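Local coordinates for Sys-1 protein (Caenorhabditis elegans, PDB 3C2G) that acts as a beta-catenin in the Wnt asymmetry pathway, binding the TCF factor POP-1 directly and activating or repressing its target genes, at residues N297-L309 with H336-F348. Residues are numbered along the deposited sequence; the frame is centred on the assembly and turned at random.
Sequences NNDLIRAGCKLLL and HPDDEVIYSGTGF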
loop_
_atom_site.group_PDB
_atom_site.type_symbol
_atom_site.label_atom_id
_atom_site.label_comp_id
_atom_site.label_asym_id
_atom_site.label_seq_id
_atom_site.Cartn_x
_atom_site.Cartn_y
_atom_site.Cartn_z
ATOM N N ASN A 297 10.993 -14.759 9.049
ATOM C CA ASN A 297 11.490 -14.493 7.715
ATOM C C ASN A 297 11.073 -13.077 7.307
ATOM O O ASN A 297 9.872 -12.750 7.267
ATOM C CB ASN A 297 10.943 -15.524 6.727
ATOM C CG ASN A 297 11.328 -15.217 5.299
ATOM O OD1 ASN A 297 10.749 -14.338 4.659
ATOM N ND2 ASN A 297 12.321 -15.929 4.793
ATOM N N ASN A 298 12.062 -12.248 6.995
ATOM C CA ASN A 298 11.839 -10.828 6.787
ATOM C C ASN A 298 11.028 -10.447 5.557
ATOM O O ASN A 298 10.291 -9.459 5.587
ATOM C CB ASN A 298 13.169 -10.063 6.856
ATOM C CG ASN A 298 13.783 -10.121 8.241
ATOM O OD1 ASN A 298 13.169 -10.647 9.178
ATOM N ND2 ASN A 298 14.990 -9.591 8.387
ATOM N N ASP A 299 11.147 -11.211 4.479
ATOM C CA ASP A 299 10.337 -10.936 3.296
ATOM C C ASP A 299 8.885 -11.205 3.623
ATOM O O ASP A 299 8.000 -10.441 3.264
ATOM C CB ASP A 299 10.787 -11.787 2.100
ATOM C CG ASP A 299 12.081 -11.274 1.462
ATOM O OD1 ASP A 299 12.358 -10.051 1.555
ATOM O OD2 ASP A 299 12.821 -12.090 0.861
ATOM N N LEU A 300 8.660 -12.305 4.322
ATOM C CA LEU A 300 7.335 -12.699 4.726
ATOM C C LEU A 300 6.768 -11.645 5.691
ATOM O O LEU A 300 5.640 -11.189 5.519
ATOM C CB LEU A 300 7.378 -14.105 5.350
ATOM C CG LEU A 300 6.069 -14.797 5.722
ATOM C CD1 LEU A 300 6.326 -16.237 6.093
ATOM C CD2 LEU A 300 5.427 -14.098 6.903
ATOM N N ILE A 301 7.561 -11.236 6.677
ATOM C CA ILE A 301 7.121 -10.212 7.621
ATOM C C ILE A 301 6.827 -8.876 6.917
ATOM O O ILE A 301 5.772 -8.273 7.145
ATOM C CB ILE A 301 8.105 -10.057 8.824
ATOM C CG1 ILE A 301 8.100 -11.345 9.659
ATOM C CG2 ILE A 301 7.727 -8.839 9.693
ATOM C CD1 ILE A 301 9.327 -11.550 10.506
ATOM N N ARG A 302 7.738 -8.429 6.057
ATOM C CA ARG A 302 7.494 -7.213 5.264
ATOM C C ARG A 302 6.179 -7.258 4.500
ATOM O O ARG A 302 5.460 -6.260 4.435
ATOM C CB ARG A 302 8.639 -6.921 4.283
ATOM C CG ARG A 302 9.751 -6.069 4.855
ATOM C CD ARG A 302 10.668 -5.529 3.759
ATOM N NE ARG A 302 11.573 -6.558 3.253
ATOM C CZ ARG A 302 12.721 -6.909 3.836
ATOM N NH1 ARG A 302 13.120 -6.315 4.955
ATOM N NH2 ARG A 302 13.478 -7.865 3.298
ATOM N N ALA A 303 5.869 -8.411 3.916
ATOM C CA ALA A 303 4.714 -8.510 3.046
ATOM C C ALA A 303 3.407 -8.561 3.832
ATOM O O ALA A 303 2.404 -8.019 3.395
ATOM C CB ALA A 303 4.838 -9.700 2.104
ATOM N N GLY A 304 3.428 -9.228 4.977
ATOM C CA GLY A 304 2.280 -9.285 5.879
ATOM C C GLY A 304 1.927 -7.925 6.448
ATOM O O GLY A 304 0.750 -7.530 6.461
ATOM N N CYS A 305 2.949 -7.196 6.887
ATOM C CA CYS A 305 2.764 -5.871 7.480
ATOM C C CYS A 305 2.271 -4.833 6.470
ATOM O O CYS A 305 1.462 -3.965 6.811
ATOM C CB CYS A 305 4.032 -5.428 8.220
ATOM S SG CYS A 305 4.353 -6.476 9.718
ATOM N N LYS A 306 2.736 -4.952 5.229
ATOM C CA LYS A 306 2.251 -4.147 4.093
ATOM C C LYS A 306 0.734 -4.294 3.907
ATOM O O LYS A 306 0.027 -3.304 3.731
ATOM C CB LYS A 306 2.969 -4.589 2.816
ATOM C CG LYS A 306 2.794 -3.684 1.600
ATOM C CD LYS A 306 3.288 -4.419 0.328
ATOM C CE LYS A 306 3.340 -3.521 -0.938
ATOM N NZ LYS A 306 2.113 -2.688 -1.188
ATOM N N LEU A 307 0.246 -5.530 3.960
ATOM C CA LEU A 307 -1.169 -5.802 3.860
ATOM C C LEU A 307 -1.960 -5.309 5.094
ATOM O O LEU A 307 -3.063 -4.795 4.957
ATOM C CB LEU A 307 -1.402 -7.301 3.609
ATOM C CG LEU A 307 -2.851 -7.763 3.378
ATOM C CD1 LEU A 307 -3.517 -7.093 2.172
ATOM C CD2 LEU A 307 -2.957 -9.296 3.290
ATOM N N LEU A 308 -1.393 -5.472 6.285
ATOM C CA LEU A 308 -1.971 -4.915 7.495
ATOM C C LEU A 308 -2.158 -3.417 7.341
ATOM O O LEU A 308 -3.230 -2.897 7.627
ATOM C CB LEU A 308 -1.100 -5.206 8.710
ATOM C CG LEU A 308 -1.250 -6.606 9.301
ATOM C CD1 LEU A 308 -0.285 -6.798 10.460
ATOM C CD2 LEU A 308 -2.669 -6.859 9.752
ATOM N N LEU A 309 -1.122 -2.733 6.869
ATOM C CA LEU A 309 -1.206 -1.309 6.628
ATOM C C LEU A 309 -2.424 -1.005 5.750
ATOM O O LEU A 309 -3.208 -0.115 6.048
ATOM C CB LEU A 309 0.079 -0.813 5.956
ATOM C CG LEU A 309 0.187 0.691 5.709
ATOM C CD1 LEU A 309 0.116 1.474 7.040
ATOM C CD2 LEU A 309 1.445 1.070 4.892
ATOM N N HIS A 336 11.773 -5.167 15.714
ATOM C CA HIS A 336 12.139 -5.439 14.321
ATOM C C HIS A 336 12.994 -4.339 13.719
ATOM O O HIS A 336 12.573 -3.192 13.652
ATOM C CB HIS A 336 10.935 -5.706 13.430
ATOM C CG HIS A 336 11.291 -6.427 12.172
ATOM N ND1 HIS A 336 11.176 -7.795 12.042
ATOM C CD2 HIS A 336 11.811 -5.982 11.006
ATOM C CE1 HIS A 336 11.585 -8.158 10.842
ATOM N NE2 HIS A 336 11.969 -7.075 10.190
ATOM N N PRO A 337 14.204 -4.696 13.264
ATOM C CA PRO A 337 15.178 -3.673 12.893
ATOM C C PRO A 337 14.971 -2.965 11.547
ATOM O O PRO A 337 15.708 -2.012 11.247
ATOM C CB PRO A 337 16.505 -4.438 12.896
ATOM C CG PRO A 337 16.139 -5.859 12.618
ATOM C CD PRO A 337 14.727 -6.068 13.096
ATOM N N ASP A 338 13.992 -3.368 10.740
ATOM C CA ASP A 338 13.868 -2.686 9.449
ATOM C C ASP A 338 12.732 -1.672 9.289
ATOM O O ASP A 338 11.579 -1.899 9.694
ATOM C CB ASP A 338 14.102 -3.644 8.262
ATOM C CG ASP A 338 12.908 -3.822 7.380
ATOM O OD1 ASP A 338 12.049 -4.663 7.692
ATOM O OD2 ASP A 338 12.860 -3.158 6.332
ATOM N N ASP A 339 13.095 -0.531 8.711
ATOM C CA ASP A 339 12.221 0.633 8.627
ATOM C C ASP A 339 10.904 0.403 7.906
ATOM O O ASP A 339 9.913 1.059 8.231
ATOM C CB ASP A 339 12.961 1.819 8.014
ATOM C CG ASP A 339 13.992 2.418 8.965
ATOM O OD1 ASP A 339 13.887 2.217 10.202
ATOM O OD2 ASP A 339 14.916 3.103 8.470
ATOM N N GLU A 340 10.876 -0.518 6.945
ATOM C CA GLU A 340 9.636 -0.798 6.228
ATOM C C GLU A 340 8.620 -1.401 7.177
ATOM O O GLU A 340 7.437 -1.097 7.106
ATOM C CB GLU A 340 9.872 -1.746 5.045
ATOM C CG GLU A 340 10.548 -1.100 3.841
ATOM C CD GLU A 340 9.753 0.064 3.249
ATOM O OE1 GLU A 340 8.498 -0.024 3.193
ATOM O OE2 GLU A 340 10.392 1.068 2.837
ATOM N N VAL A 341 9.094 -2.262 8.066
ATOM C CA VAL A 341 8.232 -2.884 9.044
ATOM C C VAL A 341 7.753 -1.832 10.057
ATOM O O VAL A 341 6.576 -1.804 10.399
ATOM C CB VAL A 341 8.932 -4.098 9.719
ATOM C CG1 VAL A 341 8.098 -4.655 10.830
ATOM C CG2 VAL A 341 9.176 -5.195 8.696
ATOM N N ILE A 342 8.656 -0.949 10.497
ATOM C CA ILE A 342 8.300 0.118 11.426
ATOM C C ILE A 342 7.268 1.022 10.776
ATOM O O ILE A 342 6.293 1.437 11.413
ATOM C CB ILE A 342 9.520 0.983 11.853
ATOM C CG1 ILE A 342 10.652 0.136 12.460
ATOM C CG2 ILE A 342 9.097 2.075 12.809
ATOM C CD1 ILE A 342 10.221 -0.853 13.496
ATOM N N TYR A 343 7.483 1.310 9.501
ATOM C CA TYR A 343 6.587 2.164 8.756
ATOM C C TYR A 343 5.198 1.568 8.698
ATOM O O TYR A 343 4.230 2.260 9.001
ATOM C CB TYR A 343 7.109 2.396 7.351
ATOM C CG TYR A 343 6.104 3.047 6.441
ATOM C CD1 TYR A 343 5.741 4.399 6.624
ATOM C CD2 TYR A 343 5.521 2.330 5.381
ATOM C CE1 TYR A 343 4.819 5.012 5.784
ATOM C CE2 TYR A 343 4.594 2.938 4.524
ATOM C CZ TYR A 343 4.241 4.276 4.731
ATOM O OH TYR A 343 3.324 4.894 3.892
ATOM N N SER A 344 5.106 0.287 8.344
ATOM C CA SER A 344 3.820 -0.398 8.225
ATOM C C SER A 344 3.109 -0.520 9.565
ATOM O O SER A 344 1.915 -0.250 9.658
ATOM C CB SER A 344 3.999 -1.791 7.622
ATOM O OG SER A 344 4.693 -1.743 6.389
ATOM N N GLY A 345 3.852 -0.930 10.593
ATOM C CA GLY A 345 3.299 -1.143 11.922
ATOM C C GLY A 345 2.761 0.131 12.549
ATOM O O GLY A 345 1.646 0.142 13.076
ATOM N N THR A 346 3.549 1.205 12.507
ATOM C CA THR A 346 3.117 2.467 13.083
ATOM C C THR A 346 1.958 3.070 12.284
ATOM O O THR A 346 1.104 3.756 12.854
ATOM C CB THR A 346 4.273 3.518 13.217
ATOM O OG1 THR A 346 4.831 3.816 11.929
ATOM C CG2 THR A 346 5.365 3.028 14.157
ATOM N N GLY A 347 1.952 2.835 10.966
ATOM C CA GLY A 347 0.872 3.281 10.096
ATOM C C GLY A 347 -0.413 2.581 10.482
ATOM O O GLY A 347 -1.450 3.213 10.642
ATOM N N PHE A 348 -0.330 1.269 10.659
ATOM C CA PHE A 348 -1.435 0.465 11.149
ATOM C C PHE A 348 -1.956 0.909 12.533
ATOM O O PHE A 348 -3.165 0.959 12.765
ATOM C CB PHE A 348 -1.014 -1.010 11.197
ATOM C CG PHE A 348 -2.033 -1.901 11.826
ATOM C CD1 PHE A 348 -3.065 -2.432 11.075
ATOM C CD2 PHE A 348 -1.981 -2.184 13.182
ATOM C CE1 PHE A 348 -4.025 -3.264 11.667
ATOM C CE2 PHE A 348 -2.938 -2.989 13.783
ATOM C CZ PHE A 348 -3.955 -3.537 13.027
HETATM O O HOH W 1 6.280 -3.732 5.448
#
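Leu309 drives its branched end into the helical segment 339-348, in the near-parallel helix packing (27° between the two short segments, their axes 8.3 Å apart) that stacks neighbouring helices along an armadillo superhelix. With CG anti to the backbone N (chi1 -176°), the side chain swings across the groove: CD1 settles 3.6 Å from Gly347 CA, where a side-chain carbon on the glycine would clash with it, and CD2 meets Tyr343 CE2. Leu309 and Tyr343 also pack on aromatic side chains of the bound peptide, which places this end of the contact at the ligand groove. Ser344, small enough for close helix approach, lays its CB 3.4 Å from Cys305 O. Its OG donates back to Glu340 O and accepts from a water that also donates to Arg302 O, joining the two helices.

Toward the N-terminal ends, Arg302 is long enough to serve both helices. Its aliphatic CG rests 4.0 Å from Val341 CG2, while the chain bends at chi3 (-76°), and its guanidinium makes a long salt bridge to Asp338 and a closer one to Asp299. A methionine here would probably leave both carboxylates without their shared positive charge. The Asp338 carboxylate stands almost perpendicular to the guanidinium, OD1 lying at its edge 3.4 Å from Arg302 NH1.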